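Local coordinates for protein methyl transferase from Methanosarcina acetivorans (PDB 6MRO) that probably transfers methyl groups from S-adenosylmethionine, binding S-adenosyl-L-homocysteine in a Rossmann-like domain that also holds two calcium ions at a separate loop, at residues A[17-22]-A[174-179]; A[99-104]-A[127-132]; A[138-143]-A[184-189]. The protein carries 1 engineered substitution. All blocks are in the same frame, centred on the assembly; numbering follows the deposited sequence. Where two conformers were deposited one is given.

How the interactions relate
The three contacts tie one mixed sheet together at distant places. Along the chain, interaction 2 (99-104 with 127-132) and the opening half of interaction 3 (138-143) fall between the halves of interaction 1 (17-22 and 174-179), and 184-189 comes last. The centres of interactions 1 and 3 lie about 11 Å apart, and the two touch, because strands 167-177 and 184-193 are neighbours in the sheet. The centre of interaction 2, at the start of strand 100-106, is about 22 Å from that of interaction 1, though F22 packs on I104, and about 25 Å from that of interaction 3. The contacts join the sheet near the cofactor, at a crossover and beside the calcium site.

Interaction 1. Residues A[17-22]-A[174-179]; sequences HPQPAF and VIFDSL
One face of the F176 ring carries the side-chain amide of Q19, whose NE2 sits toward the ring's rim, 3.4 Å from CZ, with the two planes 26° apart; F139 packs edge-to-face against the same phenyl group. The H17 imidazole is met at its edge instead, by the carboxylate of D177. The setting is the outer edge of strand 167-177, the last strand on its side of the Rossmann-like methyltransferase sheet, here flanked by the N-cap region of helix 20-27. Q19, the N-cap residue, has a chain bent at chi2 (-73°) that lays its amide along the strand, where it imitates a neighbouring strand: D177 N donates to OE1 (3.0 Å) and NE2 donates to D177 O (3.0 Å), each on a carbonyl lone pair. Two bonds thus fix the rotation of an amide that lies close to the bound S-adenosyl-L-homocysteine. P20 packs against the D177 carboxylate, its CG 3.2 Å from OD2, while A21 CB meets V174 CG2 more loosely. A water joins Q19 OE1, A21 N and I175 O. H17 NE2 donates to the anti lone pair of D177 OD2 at 2.8 Å, nearly straight at 170° and in the plane of the imidazole.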
loop_
_atom_site.group_PDB
_atom_site.type_symbol
_atom_site.label_atom_id
_atom_site.label_comp_id
_atom_site.label_asym_id
_atom_site.label_seq_id
_atom_site.Cartn_x
_atom_site.Cartn_y
_atom_site.Cartn_z
ATOM N N HIS A 17 9.080 9.853 -5.751
ATOM C CA HIS A 17 9.936 9.277 -4.726
ATOM C C HIS A 17 9.079 8.345 -3.877
ATOM O O HIS A 17 7.846 8.394 -3.946
ATOM C CB HIS A 17 10.596 10.376 -3.867
ATOM C CG HIS A 17 9.630 11.351 -3.260
ATOM N ND1 HIS A 17 9.105 12.415 -3.965
ATOM C CD2 HIS A 17 9.139 11.456 -2.002
ATOM C CE1 HIS A 17 8.320 13.124 -3.172
ATOM N NE2 HIS A 17 8.315 12.562 -1.976
ATOM N N PRO A 18 9.695 7.476 -3.079
ATOM C CA PRO A 18 8.904 6.666 -2.147
ATOM C C PRO A 18 8.236 7.564 -1.125
ATOM O O PRO A 18 8.725 8.650 -0.819
ATOM C CB PRO A 18 9.946 5.753 -1.485
ATOM C CG PRO A 18 11.122 5.770 -2.434
ATOM C CD PRO A 18 11.127 7.140 -3.026
ATOM N N GLN A 19 7.103 7.103 -0.596
ATOM C CA GLN A 19 6.462 7.843 0.481
ATOM C C GLN A 19 7.380 7.885 1.702
ATOM O O GLN A 19 7.959 6.860 2.079
ATOM C CB GLN A 19 5.122 7.211 0.865
ATOM C CG GLN A 19 4.014 7.551 -0.118
ATOM C CD GLN A 19 3.567 8.977 0.014
ATOM O OE1 GLN A 19 3.926 9.667 0.969
ATOM N NE2 GLN A 19 2.835 9.456 -0.979
ATOM N N PRO A 20 7.522 9.046 2.345
ATOM C CA PRO A 20 8.420 9.116 3.508
ATOM C C PRO A 20 8.053 8.145 4.612
ATOM O O PRO A 20 8.957 7.605 5.262
ATOM C CB PRO A 20 8.295 10.577 3.952
ATOM C CG PRO A 20 7.995 11.311 2.683
ATOM C CD PRO A 20 7.183 10.382 1.821
ATOM N N ALA A 21 6.762 7.877 4.826
ATOM C CA ALA A 21 6.383 6.953 5.895
ATOM C C ALA A 21 6.985 5.573 5.670
ATOM O O ALA A 21 7.399 4.903 6.623
ATOM C CB ALA A 21 4.860 6.867 6.011
ATOM N N PHE A 22 7.066 5.135 4.408
ATOM C CA PHE A 22 7.659 3.831 4.134
ATOM C C PHE A 22 9.185 3.883 4.140
ATOM O O PHE A 22 9.825 2.915 4.569
ATOM C CB PHE A 22 7.103 3.294 2.814
ATOM C CG PHE A 22 5.674 2.819 2.926
ATOM C CD1 PHE A 22 5.375 1.607 3.536
ATOM C CD2 PHE A 22 4.633 3.586 2.443
ATOM C CE1 PHE A 22 4.052 1.182 3.667
ATOM C CE2 PHE A 22 3.302 3.166 2.575
ATOM C CZ PHE A 22 3.019 1.970 3.184
ATOM N N VAL A 174 1.444 10.401 10.691
ATOM C CA VAL A 174 2.557 10.635 9.783
ATOM C C VAL A 174 2.135 11.662 8.737
ATOM O O VAL A 174 1.089 12.310 8.860
ATOM C CB VAL A 174 3.031 9.328 9.117
ATOM C CG1 VAL A 174 3.595 8.347 10.153
ATOM C CG2 VAL A 174 1.891 8.691 8.319
ATOM N N ILE A 175 2.965 11.838 7.723
ATOM C CA ILE A 175 2.703 12.751 6.619
ATOM C C ILE A 175 2.580 11.928 5.343
ATOM O O ILE A 175 3.247 10.898 5.197
ATOM C CB ILE A 175 3.830 13.797 6.510
ATOM C CG1 ILE A 175 3.691 14.836 7.620
ATOM C CG2 ILE A 175 3.818 14.474 5.153
ATOM C CD1 ILE A 175 2.313 15.423 7.707
ATOM N N PHE A 176 1.692 12.352 4.444
ATOM C CA PHE A 176 1.541 11.745 3.129
ATOM C C PHE A 176 1.961 12.782 2.096
ATOM O O PHE A 176 1.409 13.887 2.069
ATOM C CB PHE A 176 0.099 11.287 2.894
ATOM C CG PHE A 176 -0.117 10.588 1.578
ATOM C CD1 PHE A 176 -0.129 9.208 1.511
ATOM C CD2 PHE A 176 -0.333 11.314 0.413
ATOM C CE1 PHE A 176 -0.334 8.554 0.306
ATOM C CE2 PHE A 176 -0.547 10.672 -0.794
ATOM C CZ PHE A 176 -0.544 9.287 -0.848
ATOM N N ASP A 177 2.961 12.450 1.278
ATOM C CA ASP A 177 3.407 13.398 0.262
ATOM C C ASP A 177 2.448 13.355 -0.913
ATOM O O ASP A 177 2.006 12.283 -1.337
ATOM C CB ASP A 177 4.829 13.091 -0.216
ATOM C CG ASP A 177 5.893 13.629 0.716
ATOM O OD1 ASP A 177 5.535 14.316 1.702
ATOM O OD2 ASP A 177 7.088 13.359 0.464
ATOM N N SER A 178 2.133 14.528 -1.447
ATOM C CA SER A 178 1.144 14.632 -2.505
ATOM C C SER A 178 1.593 15.663 -3.526
ATOM O O SER A 178 2.356 16.594 -3.227
ATOM C CB SER A 178 -0.233 15.009 -1.935
ATOM O OG SER A 178 -1.185 15.313 -2.949
ATOM N N LEU A 179 1.077 15.511 -4.741
ATOM C CA LEU A 179 1.322 16.526 -5.753
ATOM C C LEU A 179 0.394 17.724 -5.628
ATOM O O LEU A 179 0.651 18.742 -6.276
ATOM C CB LEU A 179 1.193 15.918 -7.146
ATOM C CG LEU A 179 2.277 14.900 -7.486
ATOM C CD1 LEU A 179 2.071 14.402 -8.900
ATOM C CD2 LEU A 179 3.652 15.568 -7.342
HETATM O O HOH W 1 4.527 9.209 3.652
#

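Interaction 2. Residues A[99-104]-A[127-132]; sequences EFDIVI and VLKEGG
V127 O, the last carbonyl of helix 114-127, takes two backbone donors at once: F100 N at 2.9 Å, within the carbonyl plane, and E99 N at 2.8 Å, well above it. This double grip marks the tight part of the contact. Next to it F100 O receives K129 N at 2.7 Å, so that F100 and L128 form a single parallel bridge. The F100 side chain runs alongside that of V127, with CD1 near CB, and F95 meets its ring edge-to-face. L128 reaches inward: its CG lies 3.7 Å from V103 CG2, and its CD2 sits against F100 O, covering the carbonyl that K129 N already holds.

The contact illustrates how a beta-alpha-beta crossover is closed. Strand 100-106 leads into helix 114-127, and the chain then returns through a type II turn from K129 to G132 into strand 132-139, the parallel neighbour of the first; backbone pairing of D101 and V103 with K133 carries the sheet onward from here. Glycine suits both late positions of the turn. G131 has a positive phi of 82°, and a beta carbon on G132 would collide with K129 O while crowding F100 O.

Toward solvent the turn itself is loose: E130 and G131 are exposed and touch nothing on 99-104. The extended methylene chain of K129 still packs closely, side by side with D101, its CD 3.2 Å from OD2, and its CE passes close to E99 O. Bonding slackens only at its tip, where the salt bridge from D101 OD2 to K129 NZ, at 3.3 Å, is weak as a hydrogen bond. The firmer partner of D101 is R35, whose backbone N donates to OD1.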
loop_
_atom_site.group_PDB
_atom_site.type_symbol
_atom_site.label_atom_id
_atom_site.label_comp_id
_atom_site.label_asym_id
_atom_site.label_seq_id
_atom_site.Cartn_x
_atom_site.Cartn_y
_atom_site.Cartn_z
ATOM N N GLU A 99 2.605 -16.468 2.029
ATOM C CA GLU A 99 3.738 -16.290 1.128
ATOM C C GLU A 99 4.614 -15.090 1.458
ATOM O O GLU A 99 5.839 -15.172 1.329
ATOM C CB GLU A 99 3.238 -16.172 -0.313
ATOM C CG GLU A 99 2.890 -17.508 -0.926
ATOM C CD GLU A 99 4.036 -18.489 -0.829
ATOM O OE1 GLU A 99 3.826 -19.611 -0.314
ATOM O OE2 GLU A 99 5.149 -18.129 -1.261
ATOM N N PHE A 100 4.030 -13.977 1.885
ATOM C CA PHE A 100 4.766 -12.722 2.003
ATOM C C PHE A 100 5.105 -12.405 3.455
ATOM O O PHE A 100 4.254 -12.524 4.339
ATOM C CB PHE A 100 3.955 -11.573 1.388
ATOM C CG PHE A 100 3.830 -11.672 -0.101
ATOM C CD1 PHE A 100 2.680 -12.175 -0.677
ATOM C CD2 PHE A 100 4.881 -11.293 -0.921
ATOM C CE1 PHE A 100 2.572 -12.289 -2.067
ATOM C CE2 PHE A 100 4.787 -11.425 -2.306
ATOM C CZ PHE A 100 3.631 -11.911 -2.876
ATOM N N ASP A 101 6.358 -11.997 3.685
ATOM C CA ASP A 101 6.774 -11.467 4.983
ATOM C C ASP A 101 6.228 -10.063 5.245
ATOM O O ASP A 101 6.046 -9.673 6.406
ATOM C CB ASP A 101 8.298 -11.431 5.046
ATOM C CG ASP A 101 8.904 -12.781 4.833
ATOM O OD1 ASP A 101 9.539 -12.994 3.778
ATOM O OD2 ASP A 101 8.735 -13.636 5.729
ATOM N N ILE A 102 6.015 -9.280 4.189
ATOM C CA ILE A 102 5.602 -7.881 4.283
ATOM C C ILE A 102 4.553 -7.634 3.214
ATOM O O ILE A 102 4.729 -8.058 2.062
ATOM C CB ILE A 102 6.784 -6.914 4.062
ATOM C CG1 ILE A 102 7.904 -7.126 5.074
ATOM C CG2 ILE A 102 6.310 -5.453 4.012
ATOM C CD1 ILE A 102 9.288 -7.064 4.415
ATOM N N VAL A 103 3.459 -6.965 3.585
ATOM C CA VAL A 103 2.580 -6.310 2.617
ATOM C C VAL A 103 2.584 -4.820 2.927
ATOM O O VAL A 103 2.340 -4.429 4.078
ATOM C CB VAL A 103 1.139 -6.851 2.656
ATOM C CG1 VAL A 103 0.236 -6.017 1.718
ATOM C CG2 VAL A 103 1.105 -8.341 2.257
ATOM N N ILE A 104 2.845 -3.987 1.903
ATOM C CA ILE A 104 2.723 -2.536 2.044
ATOM C C ILE A 104 1.546 -2.037 1.219
ATOM O O ILE A 104 1.253 -2.526 0.129
ATOM C CB ILE A 104 4.015 -1.753 1.691
ATOM C CG1 ILE A 104 4.384 -1.868 0.209
ATOM C CG2 ILE A 104 5.169 -2.177 2.607
ATOM C CD1 ILE A 104 5.488 -0.879 -0.217
ATOM N N VAL A 127 -2.496 -13.994 2.113
ATOM C CA VAL A 127 -1.182 -14.081 1.465
ATOM C C VAL A 127 -0.015 -13.754 2.383
ATOM O O VAL A 127 1.135 -14.049 2.026
ATOM C CB VAL A 127 -1.091 -13.174 0.221
ATOM C CG1 VAL A 127 -2.136 -13.612 -0.798
ATOM C CG2 VAL A 127 -1.224 -11.705 0.607
ATOM N N LEU A 128 -0.270 -13.186 3.563
ATOM C CA LEU A 128 0.795 -12.896 4.514
ATOM C C LEU A 128 1.270 -14.166 5.215
ATOM O O LEU A 128 0.474 -15.059 5.515
ATOM C CB LEU A 128 0.301 -11.895 5.560
ATOM C CG LEU A 128 0.612 -10.446 5.214
ATOM C CD1 LEU A 128 -0.242 -9.524 6.092
ATOM C CD2 LEU A 128 2.104 -10.149 5.390
ATOM N N LYS A 129 2.572 -14.241 5.474
ATOM C CA LYS A 129 3.115 -15.324 6.277
ATOM C C LYS A 129 2.682 -15.183 7.727
ATOM O O LYS A 129 2.320 -14.103 8.201
ATOM C CB LYS A 129 4.641 -15.329 6.236
ATOM C CG LYS A 129 5.252 -15.980 5.017
ATOM C CD LYS A 129 6.767 -16.051 5.165
ATOM C CE LYS A 129 7.437 -16.429 3.854
ATOM N NZ LYS A 129 8.927 -16.431 3.963
ATOM N N GLU A 130 2.898 -16.254 8.455
ATOM C CA GLU A 130 2.679 -16.297 9.858
ATOM C C GLU A 130 3.727 -15.367 10.407
ATOM O O GLU A 130 4.851 -15.492 10.081
ATOM C CB GLU A 130 2.950 -17.734 10.277
ATOM C CG GLU A 130 4.101 -18.353 9.495
ATOM C CD GLU A 130 3.690 -19.346 8.408
ATOM O OE1 GLU A 130 3.149 -18.973 7.395
ATOM O OE2 GLU A 130 3.935 -20.560 8.574
ATOM N N GLY A 131 3.371 -14.432 11.260
ATOM C CA GLY A 131 4.336 -13.454 11.720
ATOM C C GLY A 131 4.542 -12.309 10.758
ATOM O O GLY A 131 5.396 -11.444 11.011
ATOM N N GLY A 132 3.775 -12.270 9.670
ATOM C CA GLY A 132 3.993 -11.277 8.632
ATOM C C GLY A 132 3.444 -9.914 9.016
ATOM O O GLY A 132 2.491 -9.796 9.793
#

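Interaction 3. Residues A[138-143]-A[184-189]; sequences CFSDKE and RRQAYL. With CA (calcium ion), chain C; CA (calcium ion), chain D.
Where strand 132-139 gives way to a calcium-binding loop, it is still paired with strand 184-193, the antiparallel strand inserted in this methyltransferase sheet. C138 and Y188 form a hydrogen-bonded pair, with Y188 N donating to C138 O at 2.7 Å, nearly along the C=O axis. F139 and A187 form the following non-hydrogen-bonded pair, and S140 N then donates to Q186 O from above the carbonyl plane, a last bond before the chain swings away.

The side chains meet two aromatic rings, one through a flat stack and the other through a CH-pi contact. The R185 guanidinium, folded back by bends at chi2 and chi3, lies flat over one face of F139, planes 12° apart, with CZ 4.0 Å from the ring centroid: a cation-pi contact. On the other side of the strand pair, with C138, S140 CB sits over the centre of the Y188 ring, 3.6 Å from its centroid, as the CH-pi contact. Y188 OH is touched by the CE of K142, whose NZ pairs with D173, and a water links this hydroxyl to D141 O. An alanine in place of Y188 would remove both the ring surface beneath S140 and this water-mediated link, and would probably loosen the loop where it leaves the sheet.

Beyond lies D141, whose side chain makes its bonds to the two calcium ions. Both oxygens hold one ion, which E143 O also binds at 2.5 Å, and OD2 bridges to the second ion at 2.4 Å; G145, E146, E148, R152, E157 and three waters supply further ligands of the two sites. E143 N donates to D141 OD1 in an Asx turn. Two cations and an N-H sharing one carboxylate would probably keep it ionised and tightly oriented.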
loop_
_atom_site.group_PDB
_atom_site.type_symbol
_atom_site.label_atom_id
_atom_site.label_comp_id
_atom_site.label_asym_id
_atom_site.label_seq_id
_atom_site.Cartn_x
_atom_site.Cartn_y
_atom_site.Cartn_z
ATOM N N CYS A 138 -2.658 5.916 5.013
ATOM C CA CYS A 138 -3.898 6.520 4.549
ATOM C C CYS A 138 -4.039 7.919 5.140
ATOM O O CYS A 138 -3.369 8.283 6.111
ATOM C CB CYS A 138 -5.102 5.633 4.913
ATOM S SG CYS A 138 -5.320 5.412 6.707
ATOM N N PHE A 139 -4.910 8.712 4.530
ATOM C CA PHE A 139 -5.207 10.030 5.076
ATOM C C PHE A 139 -5.975 9.880 6.384
ATOM O O PHE A 139 -6.827 9.001 6.518
ATOM C CB PHE A 139 -6.017 10.851 4.076
ATOM C CG PHE A 139 -5.287 11.140 2.806
ATOM C CD1 PHE A 139 -4.058 11.777 2.830
ATOM C CD2 PHE A 139 -5.814 10.750 1.587
ATOM C CE1 PHE A 139 -3.364 12.035 1.652
ATOM C CE2 PHE A 139 -5.132 11.011 0.412
ATOM C CZ PHE A 139 -3.902 11.651 0.451
ATOM N N SER A 140 -5.677 10.744 7.352
ATOM C CA SER A 140 -6.250 10.608 8.682
ATOM C C SER A 140 -7.554 11.390 8.803
ATOM O O SER A 140 -7.724 12.470 8.221
ATOM C CB SER A 140 -5.265 11.071 9.764
ATOM O OG SER A 140 -4.818 12.396 9.550
ATOM N N ASP A 141 -8.469 10.829 9.585
ATOM C CA ASP A 141 -9.787 11.397 9.839
ATOM C C ASP A 141 -9.925 11.597 11.342
ATOM O O ASP A 141 -10.090 10.629 12.098
ATOM C CB ASP A 141 -10.877 10.473 9.300
ATOM C CG ASP A 141 -12.277 10.959 9.600
ATOM O OD1 ASP A 141 -12.455 12.023 10.232
ATOM O OD2 ASP A 141 -13.224 10.255 9.183
ATOM N N LYS A 142 -9.853 12.848 11.771
ATOM C CA LYS A 142 -10.105 13.192 13.160
ATOM C C LYS A 142 -11.336 14.075 13.305
ATOM O O LYS A 142 -11.534 14.676 14.366
ATOM C CB LYS A 142 -8.877 13.876 13.765
ATOM C CG LYS A 142 -7.595 13.043 13.640
ATOM C CD LYS A 142 -6.362 13.931 13.706
ATOM C CE LYS A 142 -5.094 13.119 13.905
ATOM N NZ LYS A 142 -3.914 14.023 14.076
ATOM N N GLU A 143 -12.182 14.168 12.258
ATOM C CA GLU A 143 -13.333 15.054 12.380
ATOM C C GLU A 143 -14.597 14.255 12.643
ATOM O O GLU A 143 -14.829 13.234 11.981
ATOM C CB GLU A 143 -13.504 15.902 11.125
ATOM C CG GLU A 143 -12.411 16.942 10.968
ATOM C CD GLU A 143 -12.914 18.357 11.179
ATOM O OE1 GLU A 143 -12.078 19.233 11.498
ATOM O OE2 GLU A 143 -14.136 18.589 11.037
ATOM N N ARG A 184 1.816 18.089 1.698
ATOM C CA ARG A 184 1.956 17.243 2.875
ATOM C C ARG A 184 0.589 17.185 3.541
ATOM O O ARG A 184 0.075 18.207 4.010
ATOM C CB ARG A 184 3.027 17.790 3.815
ATOM C CG ARG A 184 4.437 17.740 3.235
ATOM C CD ARG A 184 5.184 19.008 3.586
ATOM N NE ARG A 184 6.618 18.791 3.758
ATOM C CZ ARG A 184 7.569 19.572 3.255
ATOM N NH1 ARG A 184 7.244 20.646 2.548
ATOM N NH2 ARG A 184 8.847 19.286 3.479
ATOM N N ARG A 185 -0.008 15.999 3.542
ATOM C CA ARG A 185 -1.334 15.761 4.093
ATOM C C ARG A 185 -1.193 14.945 5.371
ATOM O O ARG A 185 -0.357 14.039 5.438
ATOM C CB ARG A 185 -2.210 15.003 3.093
ATOM C CG ARG A 185 -2.490 15.745 1.797
ATOM C CD ARG A 185 -3.825 16.462 1.854
ATOM N NE ARG A 185 -4.837 15.707 2.598
ATOM C CZ ARG A 185 -5.894 15.117 2.044
ATOM N NH1 ARG A 185 -6.767 14.466 2.802
ATOM N NH2 ARG A 185 -6.081 15.179 0.731
ATOM N N GLN A 186 -2.004 15.267 6.380
ATOM C CA GLN A 186 -1.987 14.487 7.615
ATOM C C GLN A 186 -2.458 13.065 7.338
ATOM O O GLN A 186 -3.446 12.840 6.637
ATOM C CB GLN A 186 -2.879 15.124 8.683
ATOM C CG GLN A 186 -2.277 16.363 9.328
ATOM C CD GLN A 186 -3.114 16.853 10.474
ATOM O OE1 GLN A 186 -4.279 16.467 10.610
ATOM N NE2 GLN A 186 -2.535 17.712 11.315
ATOM N N ALA A 187 -1.753 12.102 7.912
ATOM C CA ALA A 187 -1.938 10.714 7.523
ATOM C C ALA A 187 -1.783 9.815 8.744
ATOM O O ALA A 187 -1.289 10.234 9.799
ATOM C CB ALA A 187 -0.943 10.320 6.422
ATOM N N TYR A 188 -2.233 8.569 8.585
ATOM C CA TYR A 188 -2.026 7.498 9.551
ATOM C C TYR A 188 -1.160 6.404 8.944
ATOM O O TYR A 188 -1.320 6.053 7.770
ATOM C CB TYR A 188 -3.349 6.871 9.995
ATOM C CG TYR A 188 -4.074 7.647 11.057
ATOM C CD1 TYR A 188 -3.381 8.260 12.089
ATOM C CD2 TYR A 188 -5.466 7.767 11.030
ATOM C CE1 TYR A 188 -4.046 8.968 13.071
ATOM C CE2 TYR A 188 -6.140 8.471 12.006
ATOM C CZ TYR A 188 -5.421 9.075 13.024
ATOM O OH TYR A 188 -6.089 9.791 13.996
ATOM N N LEU A 189 -0.265 5.842 9.755
ATOM C CA LEU A 189 0.480 4.644 9.382
ATOM C C LEU A 189 0.107 3.532 10.353
ATOM O O LEU A 189 0.350 3.645 11.562
ATOM C CB LEU A 189 1.986 4.884 9.399
ATOM C CG LEU A 189 2.802 3.641 9.017
ATOM C CD1 LEU A 189 2.709 3.382 7.518
ATOM C CD2 LEU A 189 4.249 3.789 9.470
HETATM CA CA CA C . -15.058 11.666 10.084
HETATM CA CA CA D . -13.973 8.448 7.864
HETATM O O HOH W 2 -2.516 12.273 11.127
HETATM O O HOH W 3 -6.362 14.836 9.567
HETATM O O HOH W 4 -8.747 9.490 14.205
HETATM O O HOH W 5 -14.844 10.285 11.956
HETATM O O HOH W 6 -14.309 10.168 6.262
HETATM O O HOH W 7 -14.101 6.775 6.059
#